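Local coordinates for protein methyltransferase (Streptomyces avermitilis, PDB 3GIW) that binds S-adenosyl-L-homocysteine in a Rossmann-like fold and is probably an S-adenosylmethionine-dependent methyltransferase of unknown substrate, at residues A[79-84]-A[105-110]. Residues are numbered along the deposited sequence; the frame is centred on the assembly and turned at random. Where two conformers were deposited one is given.
Sequences IRQFLD and ESRVVY
Glu105 meets Arg80 just before the two strands begin in a long salt bridge, OE2 lying 3.4 Å from NE at the edge of the guanidinium, with the carboxylate turned 82° from the guanidinium plane. A water spans the same two atoms, donating to Glu105 OE2 at 2.7 Å and accepting from Arg80 NE. The arginine chain, bent at chi2 (-74°), also sends NH1 back to Ile79 O and to Ala74 O, while Ser106 lays its OG against Arg80 CD and bonds through that hydroxyl to Ala103 O. The regular ladder starts at Arg107, whose N bonds to Arg80 O and whose O accepts from Phe82 N, both at 2.9 Å. Its extended side chain runs alongside Gln81; in the conformer given, NH1 comes 3.4 Å from Gln81 OE1, a weak bond and a doubtful one because the arginine was modelled in two conformers, and OE1 has its stronger partner in Asp157 N.

The two strands run parallel, 8° apart, as neighbours in the beta-alpha-beta unit that opens the Rossmann-like sheet of this methyltransferase family, with helix 95-102 as the crossover. Val108 and Phe82 both face that helix: Val108 CG2 packs on Phe82 CB at 4.1 Å, and its CG1 sits over the centre of the Tyr110 ring. Ile79 CG2 lies over one face of the Phe82 ring, toward the rim. Val109 continues the ladder, its N bonding to Phe82 O and its O to Asp84 N. On the sheet face shared with Gln81 and Arg107, its CG1 lies beside Leu83 CD1, 3.9 Å away. Tyr110 offers its CD1 edge to Asp84 OD2 at 3.7 Å, its OH bonding to His96 ND1, whereas the buried aspartate carboxylate is held by Thr165 and Thr87 hydroxyls.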
ATOM      1  N   ILE A  79       0.342  18.136   1.421  1.00 12.75           N
ATOM      2  CA  ILE A  79       1.484  17.399   0.908  1.00 12.92           C
ATOM      3  C   ILE A  79       1.474  17.362  -0.623  1.00 13.05           C
ATOM      4  O   ILE A  79       0.425  17.130  -1.272  1.00 14.89           O
ATOM      5  CB  ILE A  79       1.532  15.952   1.473  1.00 13.68           C
ATOM      6  CG1 ILE A  79       1.744  15.965   3.001  1.00 13.33           C
ATOM      7  CG2 ILE A  79       2.603  15.111   0.751  1.00 13.56           C
ATOM      8  CD1 ILE A  79       3.131  16.539   3.455  1.00 14.59           C
ATOM      9  N   ARG A  80       2.636  17.625  -1.213  1.00 11.98           N
ATOM     10  CA  ARG A  80       2.790  17.715  -2.662  1.00 12.70           C
ATOM     11  C   ARG A  80       3.821  16.731  -3.213  1.00 13.19           C
ATOM     12  O   ARG A  80       4.145  16.801  -4.403  1.00 12.43           O
ATOM     13  CB  ARG A  80       3.190  19.155  -3.067  1.00 13.70           C
ATOM     14  CG  ARG A  80       2.196  20.223  -2.635  1.00 13.62           C
ATOM     15  CD  ARG A  80       0.955  20.189  -3.487  1.00 15.06           C
ATOM     16  NE  ARG A  80      -0.070  21.120  -3.006  1.00 15.71           N
ATOM     17  CZ  ARG A  80      -1.093  20.819  -2.211  1.00 14.80           C
ATOM     18  NH1 ARG A  80      -1.327  19.576  -1.764  1.00 15.02           N
ATOM     19  NH2 ARG A  80      -1.930  21.784  -1.865  1.00 17.16           N
ATOM     20  N   GLN A  81       4.324  15.824  -2.368  1.00 12.56           N
ATOM     21  CA  GLN A  81       5.297  14.820  -2.772  1.00 11.28           C
ATOM     22  C   GLN A  81       4.983  13.502  -2.091  1.00 11.92           C
ATOM     23  O   GLN A  81       4.758  13.456  -0.879  1.00 11.57           O
ATOM     24  CB  GLN A  81       6.703  15.254  -2.333  1.00 12.00           C
ATOM     25  CG  GLN A  81       7.144  16.599  -2.901  1.00 12.77           C
ATOM     26  CD  GLN A  81       8.616  16.828  -2.703  1.00 11.59           C
ATOM     27  OE1 GLN A  81       9.382  16.935  -3.687  1.00 12.77           O
ATOM     28  NE2 GLN A  81       9.043  16.887  -1.425  1.00 11.13           N
ATOM     29  N   PHE A  82       5.019  12.415  -2.862  1.00 11.81           N
ATOM     30  CA  PHE A  82       4.672  11.084  -2.369  1.00 12.96           C
ATOM     31  C   PHE A  82       5.699  10.063  -2.847  1.00 11.61           C
ATOM     32  O   PHE A  82       6.114  10.097  -4.018  1.00 12.59           O
ATOM     33  CB  PHE A  82       3.275  10.673  -2.902  1.00 14.40           C
ATOM     34  CG  PHE A  82       2.171  11.576  -2.458  1.00 14.18           C
ATOM     35  CD1 PHE A  82       2.004  12.840  -3.044  1.00 14.13           C
ATOM     36  CD2 PHE A  82       1.326  11.204  -1.422  1.00 14.94           C
ATOM     37  CE1 PHE A  82       0.992  13.722  -2.614  1.00 14.62           C
ATOM     38  CE2 PHE A  82       0.337  12.093  -0.988  1.00 15.11           C
ATOM     39  CZ  PHE A  82       0.169  13.319  -1.583  1.00 14.37           C
ATOM     40  N   LEU A  83       6.061   9.145  -1.953  1.00 11.76           N
ATOM     41  CA  LEU A  83       6.891   7.998  -2.223  1.00 12.08           C
ATOM     42  C   LEU A  83       6.082   6.742  -1.861  1.00 12.37           C
ATOM     43  O   LEU A  83       5.848   6.471  -0.690  1.00 13.09           O
ATOM     44  CB  LEU A  83       8.182   8.070  -1.408  1.00 13.27           C
ATOM     45  CG  LEU A  83       9.155   6.905  -1.579  1.00 12.73           C
ATOM     46  CD1 LEU A  83       9.484   6.552  -3.025  1.00 14.04           C
ATOM     47  CD2 LEU A  83      10.473   7.158  -0.788  1.00 14.38           C
ATOM     48  N   ASP A  84       5.680   5.991  -2.891  1.00 12.08           N
ATOM     49  CA  ASP A  84       4.774   4.856  -2.736  1.00 12.36           C
ATOM     50  C   ASP A  84       5.539   3.559  -2.891  1.00 12.69           C
ATOM     51  O   ASP A  84       6.081   3.241  -3.971  1.00 13.82           O
ATOM     52  CB  ASP A  84       3.689   4.934  -3.799  1.00 13.55           C
ATOM     53  CG  ASP A  84       2.580   3.887  -3.616  1.00 16.11           C
ATOM     54  OD1 ASP A  84       2.113   3.664  -2.479  1.00 15.00           O
ATOM     55  OD2 ASP A  84       2.127   3.320  -4.655  1.00 16.80           O
ATOM     56  N   GLU A 105       0.874  20.376  -9.469  1.00 17.66           N
ATOM     57  CA  GLU A 105       2.322  20.340  -9.324  1.00 17.54           C
ATOM     58  C   GLU A 105       2.839  19.166  -8.481  1.00 15.80           C
ATOM     59  O   GLU A 105       4.057  18.984  -8.350  1.00 16.60           O
ATOM     60  CB  GLU A 105       2.829  21.691  -8.764  1.00 19.72           C
ATOM     61  CG  GLU A 105       2.561  21.987  -7.291  1.00 21.86           C
ATOM     62  CD  GLU A 105       1.147  22.467  -6.973  1.00 23.96           C
ATOM     63  OE1 GLU A 105       0.287  22.489  -7.883  1.00 24.54           O
ATOM     64  OE2 GLU A 105       0.908  22.835  -5.779  1.00 25.84           O
ATOM     65  N   SER A 106       1.928  18.363  -7.936  1.00 15.50           N
ATOM     66  CA  SER A 106       2.336  17.222  -7.097  1.00 14.64           C
ATOM     67  C   SER A 106       3.276  16.248  -7.840  1.00 14.84           C
ATOM     68  O   SER A 106       3.197  16.063  -9.066  1.00 15.17           O
ATOM     69  CB  SER A 106       1.133  16.462  -6.490  1.00 15.21           C
ATOM     70  OG  SER A 106       0.254  17.309  -5.752  1.00 17.58           O
ATOM     71  N   ARG A 107       4.163  15.644  -7.053  1.00 14.90           N
ATOM     72  CA  ARG A 107       5.212  14.740  -7.535  0.50 14.92           C
ATOM     73  C   ARG A 107       5.070  13.375  -6.843  1.00 14.33           C
ATOM     74  O   ARG A 107       4.844  13.335  -5.629  1.00 14.15           O
ATOM     75  CB  ARG A 107       6.586  15.314  -7.194  0.50 15.29           C
ATOM     76  CG  ARG A 107       6.839  16.715  -7.721  0.50 16.69           C
ATOM     77  CD  ARG A 107       8.004  17.359  -6.997  0.50 17.77           C
ATOM     78  NE  ARG A 107       8.487  18.549  -7.717  0.50 17.38           N
ATOM     79  CZ  ARG A 107       9.439  19.377  -7.285  0.50 19.30           C
ATOM     80  NH1 ARG A 107      10.049  19.175  -6.121  0.50 19.79           N
ATOM     81  NH2 ARG A 107       9.790  20.414  -8.028  0.50 18.93           N
ATOM     82  N   VAL A 108       5.206  12.281  -7.601  1.00 13.17           N
ATOM     83  CA  VAL A 108       5.034  10.929  -7.049  1.00 13.30           C
ATOM     84  C   VAL A 108       6.089  10.006  -7.627  1.00 12.68           C
ATOM     85  O   VAL A 108       6.322   9.989  -8.847  1.00 13.45           O
ATOM     86  CB  VAL A 108       3.627  10.347  -7.368  1.00 13.02           C
ATOM     87  CG1 VAL A 108       3.475   8.967  -6.775  1.00 13.77           C
ATOM     88  CG2 VAL A 108       2.540  11.315  -6.892  1.00 15.41           C
ATOM     89  N   VAL A 109       6.759   9.279  -6.745  1.00 11.45           N
ATOM     90  CA  VAL A 109       7.635   8.177  -7.155  1.00 11.97           C
ATOM     91  C   VAL A 109       6.945   6.873  -6.719  1.00 11.96           C
ATOM     92  O   VAL A 109       6.662   6.681  -5.539  1.00 12.79           O
ATOM     93  CB  VAL A 109       9.044   8.251  -6.552  1.00 12.33           C
ATOM     94  CG1 VAL A 109       9.899   7.010  -6.867  1.00 13.06           C
ATOM     95  CG2 VAL A 109       9.749   9.510  -7.017  1.00 13.19           C
ATOM     96  N   TYR A 110       6.758   5.961  -7.680  1.00 10.85           N
ATOM     97  CA  TYR A 110       6.210   4.645  -7.447  1.00 10.82           C
ATOM     98  C   TYR A 110       7.310   3.579  -7.461  1.00 11.35           C
ATOM     99  O   TYR A 110       8.276   3.669  -8.257  1.00 12.23           O
ATOM    100  CB  TYR A 110       5.282   4.346  -8.578  1.00 12.09           C
ATOM    101  CG  TYR A 110       4.024   5.167  -8.696  1.00 11.18           C
ATOM    102  CD1 TYR A 110       2.952   4.933  -7.867  1.00 11.86           C
ATOM    103  CD2 TYR A 110       3.865   6.111  -9.704  1.00 12.22           C
ATOM    104  CE1 TYR A 110       1.720   5.574  -8.050  1.00 11.79           C
ATOM    105  CE2 TYR A 110       2.643   6.800  -9.889  1.00 12.30           C
ATOM    106  CZ  TYR A 110       1.549   6.521  -9.053  1.00 12.34           C
ATOM    107  OH  TYR A 110       0.317   7.129  -9.211  1.00 13.47           O
TER
HETATM  108  O   HOH W   1      -1.119  23.869  -4.331  1.00 45.71           O